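Glycoside Hydrolase (Bacteroides uniformis, PDB 5TA0) is a GH86 family glycoside hydrolase that binds neoagarooctaose and probably cleaves agarose chains in a gut symbiont's agarose-degrading pathway. Local coordinates at residues F249-W260 with R295-M306. Sequence-based numbering, arbitrary orientation.
Sequences FPDFELQNFGRW and RKGSNMEATMDM. With AAL (3,6-anhydro-alpha-L-galactopyranose), chain C; GAL (beta-D-galactopyranose), chain B; EDO (1,2-ethanediol), chain U.
Arg295 reaches from the loop before helix 298-315 to the chain that follows barrel strand 242-247, its side chain extended from CG to NE. Its NH2 forms a salt bridge with Asp251 OD1 at 2.7 Å, meeting the syn lone pair; carboxylate and guanidinium planes are 18° apart, and OD1 lies somewhat out of the latter. NH1 donates to Pro250 O (2.9 Å), which lies in the guanidinium plane although the donor sits above the carbonyl plane. Pro250 CD lies over one guanidinium face, and NH2 also comes to the edge of the Phe249 ring, 3.9 Å from CD1. An alanine in place of Arg295 would probably leave Asp251 without its cationic mate and Pro250 O without the NH1 donor. Phe249 lines the glycan pocket: its CZ lies 3.3 Å from O5 of the anhydrogalactose, and C6 of a galactose lies over one ring face, toward the rim. One water accepts from Phe252 N, donates to Pro250 O and hydrogen-bonds Thr303 OG1, joining loop to helix. Farther along helix 298-315, Thr303 O meets the edge of the Phe252 ring, whose CE2 also touches Thr303 CG2. Met306, with CG anti to the backbone N (chi1 -162°) and an extended chain, runs past Phe252 to the indole of Trp260. Its CE sits over the five-membered ring, 3.6 Å from the centroid and 4° off the normal, a CH-pi contact; SD lies over the six-membered ring and meets Phe252 and Phe257 obliquely. Trp260 NE1 is hydrogen-bonded to Tyr535 OH. Unlike chemistries thus join the two segments: a thioether among three aromatic rings, and toward the substrate an ion pair and a carbonyl bond that fix the guanidinium beside Phe249.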
# COMPACT_ATOMS: atom_id res chain seq x y z
N PHE A 249 8.80 8.70 1.76
CA PHE A 249 9.74 7.76 2.38
C PHE A 249 9.52 7.76 3.88
O PHE A 249 10.18 8.49 4.60
CB PHE A 249 11.20 8.14 2.04
CG PHE A 249 11.49 8.12 0.58
CD1 PHE A 249 11.49 6.93 -0.12
CD2 PHE A 249 11.67 9.32 -0.13
CE1 PHE A 249 11.70 6.91 -1.50
CE2 PHE A 249 11.88 9.29 -1.51
CZ PHE A 249 11.89 8.08 -2.20
N PRO A 250 8.53 6.98 4.38
CA PRO A 250 8.23 6.94 5.82
C PRO A 250 9.27 6.09 6.51
O PRO A 250 9.21 4.86 6.47
CB PRO A 250 6.80 6.30 5.88
CG PRO A 250 6.73 5.50 4.65
CD PRO A 250 7.57 6.18 3.59
N ASP A 251 10.27 6.77 7.08
CA ASP A 251 11.51 6.16 7.58
C ASP A 251 11.69 6.50 9.06
O ASP A 251 12.52 7.33 9.45
CB ASP A 251 12.70 6.67 6.76
CG ASP A 251 12.66 6.23 5.29
OD1 ASP A 251 11.87 5.34 4.94
OD2 ASP A 251 13.47 6.75 4.49
N PHE A 252 10.91 5.85 9.91
CA PHE A 252 10.65 6.36 11.25
C PHE A 252 11.84 6.29 12.20
O PHE A 252 11.98 7.13 13.11
CB PHE A 252 9.47 5.61 11.85
CG PHE A 252 8.16 5.82 11.13
CD1 PHE A 252 7.96 6.84 10.21
CD2 PHE A 252 7.11 4.96 11.43
CE1 PHE A 252 6.73 7.03 9.63
CE2 PHE A 252 5.88 5.15 10.83
CZ PHE A 252 5.69 6.16 9.92
N GLU A 253 12.71 5.30 11.98
CA GLU A 253 13.81 5.03 12.90
C GLU A 253 14.95 6.01 12.72
O GLU A 253 15.85 6.07 13.58
CB GLU A 253 14.31 3.59 12.75
CG GLU A 253 15.28 3.31 11.63
CD GLU A 253 14.69 3.30 10.24
OE1 GLU A 253 13.48 3.55 10.04
OE2 GLU A 253 15.44 2.99 9.29
N LEU A 254 14.99 6.73 11.63
CA LEU A 254 16.17 7.58 11.34
C LEU A 254 16.36 8.64 12.42
O LEU A 254 15.42 9.07 13.08
CB LEU A 254 16.06 8.23 9.96
CG LEU A 254 16.05 7.26 8.78
CD1 LEU A 254 16.02 8.04 7.48
CD2 LEU A 254 17.20 6.26 8.78
N GLN A 255 17.62 9.03 12.58
CA GLN A 255 18.06 9.91 13.67
C GLN A 255 17.56 9.45 15.06
O GLN A 255 17.04 10.24 15.85
CB GLN A 255 17.65 11.35 13.37
CG GLN A 255 18.39 11.95 12.17
CD GLN A 255 17.80 11.57 10.83
OE1 GLN A 255 16.58 11.71 10.62
NE2 GLN A 255 18.64 11.12 9.92
N ASN A 256 17.69 8.15 15.31
CA ASN A 256 17.29 7.57 16.61
C ASN A 256 15.82 7.85 16.96
O ASN A 256 15.47 8.17 18.09
CB ASN A 256 18.19 8.08 17.73
CG ASN A 256 18.17 7.19 18.95
OD1 ASN A 256 18.02 5.96 18.85
ND2 ASN A 256 18.34 7.79 20.13
N PHE A 257 14.97 7.70 15.95
CA PHE A 257 13.54 8.04 15.99
C PHE A 257 13.19 9.51 16.06
O PHE A 257 12.01 9.86 16.19
CB PHE A 257 12.74 7.22 17.02
CG PHE A 257 12.58 5.78 16.63
CD1 PHE A 257 13.55 4.83 16.94
CD2 PHE A 257 11.47 5.35 15.91
CE1 PHE A 257 13.42 3.51 16.56
CE2 PHE A 257 11.34 4.03 15.52
CZ PHE A 257 12.29 3.11 15.85
N GLY A 258 14.19 10.38 15.91
CA GLY A 258 13.93 11.78 15.71
C GLY A 258 13.08 12.05 14.47
O GLY A 258 12.34 13.01 14.44
N ARG A 259 13.21 11.21 13.45
CA ARG A 259 12.40 11.41 12.23
C ARG A 259 10.93 11.13 12.48
O ARG A 259 10.07 11.93 12.06
CB ARG A 259 12.93 10.61 11.06
CG ARG A 259 12.20 10.89 9.75
CD ARG A 259 13.01 10.51 8.56
NE ARG A 259 12.25 10.50 7.30
CZ ARG A 259 12.71 10.89 6.12
NH1 ARG A 259 11.97 10.74 5.02
NH2 ARG A 259 13.91 11.46 6.00
N TRP A 260 10.64 10.04 13.18
CA TRP A 260 9.29 9.79 13.67
C TRP A 260 8.77 10.98 14.48
O TRP A 260 7.67 11.50 14.26
CB TRP A 260 9.25 8.53 14.52
CG TRP A 260 7.98 8.46 15.33
CD1 TRP A 260 7.84 8.79 16.64
CD2 TRP A 260 6.66 8.11 14.86
NE1 TRP A 260 6.53 8.67 17.03
CE2 TRP A 260 5.79 8.27 15.95
CE3 TRP A 260 6.14 7.70 13.62
CZ2 TRP A 260 4.42 8.00 15.86
CZ3 TRP A 260 4.78 7.42 13.54
CH2 TRP A 260 3.94 7.57 14.65
N ARG A 295 11.55 -2.77 2.28
CA ARG A 295 10.43 -2.59 3.18
C ARG A 295 9.63 -3.90 3.32
O ARG A 295 9.12 -4.21 4.41
CB ARG A 295 9.52 -1.49 2.68
CG ARG A 295 10.20 -0.13 2.59
CD ARG A 295 9.22 0.96 2.21
NE ARG A 295 9.90 2.24 2.05
CZ ARG A 295 10.08 3.16 2.99
NH1 ARG A 295 9.59 3.02 4.23
NH2 ARG A 295 10.76 4.26 2.67
N LYS A 296 9.44 -4.62 2.20
CA LYS A 296 8.71 -5.87 2.26
C LYS A 296 9.30 -6.75 3.35
O LYS A 296 10.53 -6.76 3.59
CB LYS A 296 8.67 -6.58 0.92
CG LYS A 296 10.00 -7.04 0.31
CD LYS A 296 9.72 -7.67 -1.05
CE LYS A 296 10.96 -8.02 -1.84
NZ LYS A 296 11.49 -9.38 -1.53
N GLY A 297 8.43 -7.44 4.06
CA GLY A 297 8.81 -8.14 5.28
C GLY A 297 8.62 -7.31 6.52
O GLY A 297 7.69 -6.50 6.60
N SER A 298 9.47 -7.51 7.53
CA SER A 298 9.22 -6.96 8.84
C SER A 298 9.29 -5.43 8.94
O SER A 298 8.71 -4.84 9.86
CB SER A 298 10.15 -7.56 9.91
OG SER A 298 11.49 -7.03 9.85
N ASN A 299 10.06 -4.81 8.04
CA ASN A 299 10.22 -3.34 8.09
C ASN A 299 8.87 -2.60 7.90
O ASN A 299 8.49 -1.80 8.74
CB ASN A 299 11.28 -2.91 7.08
CG ASN A 299 11.48 -1.41 7.01
OD1 ASN A 299 11.07 -0.76 6.04
ND2 ASN A 299 12.07 -0.83 8.04
N MET A 300 8.16 -2.88 6.82
CA MET A 300 6.86 -2.22 6.62
C MET A 300 5.83 -2.59 7.68
O MET A 300 4.97 -1.78 8.02
CB MET A 300 6.32 -2.45 5.20
CG MET A 300 5.90 -3.86 4.89
SD MET A 300 5.50 -4.13 3.15
CE MET A 300 3.86 -3.42 3.04
N GLU A 301 5.97 -3.77 8.27
CA GLU A 301 5.11 -4.11 9.40
C GLU A 301 5.32 -3.14 10.58
O GLU A 301 4.38 -2.74 11.26
CB GLU A 301 5.38 -5.55 9.86
CG GLU A 301 4.97 -6.64 8.87
CD GLU A 301 3.48 -6.66 8.60
OE1 GLU A 301 2.69 -6.59 9.56
OE2 GLU A 301 3.12 -6.72 7.42
N ALA A 302 6.59 -2.77 10.81
CA ALA A 302 6.93 -1.82 11.87
C ALA A 302 6.40 -0.41 11.56
O ALA A 302 5.88 0.25 12.44
CB ALA A 302 8.43 -1.80 12.10
N THR A 303 6.57 0.01 10.31
CA THR A 303 6.06 1.31 9.90
C THR A 303 4.56 1.41 10.16
O THR A 303 4.07 2.34 10.80
CB THR A 303 6.34 1.52 8.40
OG1 THR A 303 7.75 1.32 8.16
CG2 THR A 303 5.92 2.88 7.93
N MET A 304 3.83 0.43 9.65
CA MET A 304 2.35 0.47 9.76
C MET A 304 1.87 0.30 11.20
O MET A 304 0.97 1.02 11.63
CB MET A 304 1.73 -0.55 8.83
CG MET A 304 1.95 -0.23 7.37
SD MET A 304 1.09 -1.30 6.20
CE MET A 304 2.07 -2.76 6.38
N ASP A 305 2.52 -0.58 11.96
CA ASP A 305 2.20 -0.71 13.39
C ASP A 305 2.41 0.58 14.18
O ASP A 305 1.65 0.88 15.09
CB ASP A 305 3.00 -1.85 14.06
CG ASP A 305 2.42 -3.25 13.81
OD1 ASP A 305 1.46 -3.39 13.02
OD2 ASP A 305 2.96 -4.21 14.40
N MET A 306 3.43 1.36 13.83
CA MET A 306 3.70 2.57 14.57
C MET A 306 2.65 3.64 14.31
O MET A 306 2.19 4.31 15.23
CB MET A 306 5.10 3.07 14.22
CG MET A 306 5.63 4.06 15.23
SD MET A 306 7.44 4.18 15.21
CE MET A 306 7.72 5.01 16.77
C1 AAL C . 13.27 10.25 -5.85
C2 AAL C . 12.85 10.70 -7.25
C3 AAL C . 11.41 11.16 -7.18
C4 AAL C . 10.51 10.05 -6.73
C5 AAL C . 10.90 10.02 -5.28
C6 AAL C . 10.86 11.49 -4.92
O2 AAL C . 12.96 9.63 -8.19
O3 AAL C . 11.29 12.14 -6.14
O4 AAL C . 9.17 10.49 -6.83
O5 AAL C . 12.23 9.50 -5.21
C1 GAL B . 17.86 9.17 -4.51
C2 GAL B . 16.76 9.19 -5.56
C3 GAL B . 15.43 9.66 -4.97
C4 GAL B . 15.11 8.90 -3.69
C5 GAL B . 16.29 8.99 -2.73
C6 GAL B . 15.99 8.30 -1.41
O1 GAL B . 19.08 8.61 -5.03
O2 GAL B . 17.09 10.08 -6.63
O3 GAL B . 14.46 9.48 -6.00
O4 GAL B . 14.85 7.51 -3.98
O5 GAL B . 17.43 8.40 -3.38
O6 GAL B . 17.11 8.44 -0.53
C1 EDO U . 13.93 0.04 3.42
O1 EDO U . 13.31 0.42 4.63
C2 EDO U . 14.29 1.26 2.62
O2 EDO U . 13.75 1.05 1.34
O HOH W 1 9.55 3.35 8.71
O HOH W 2 12.02 2.19 8.14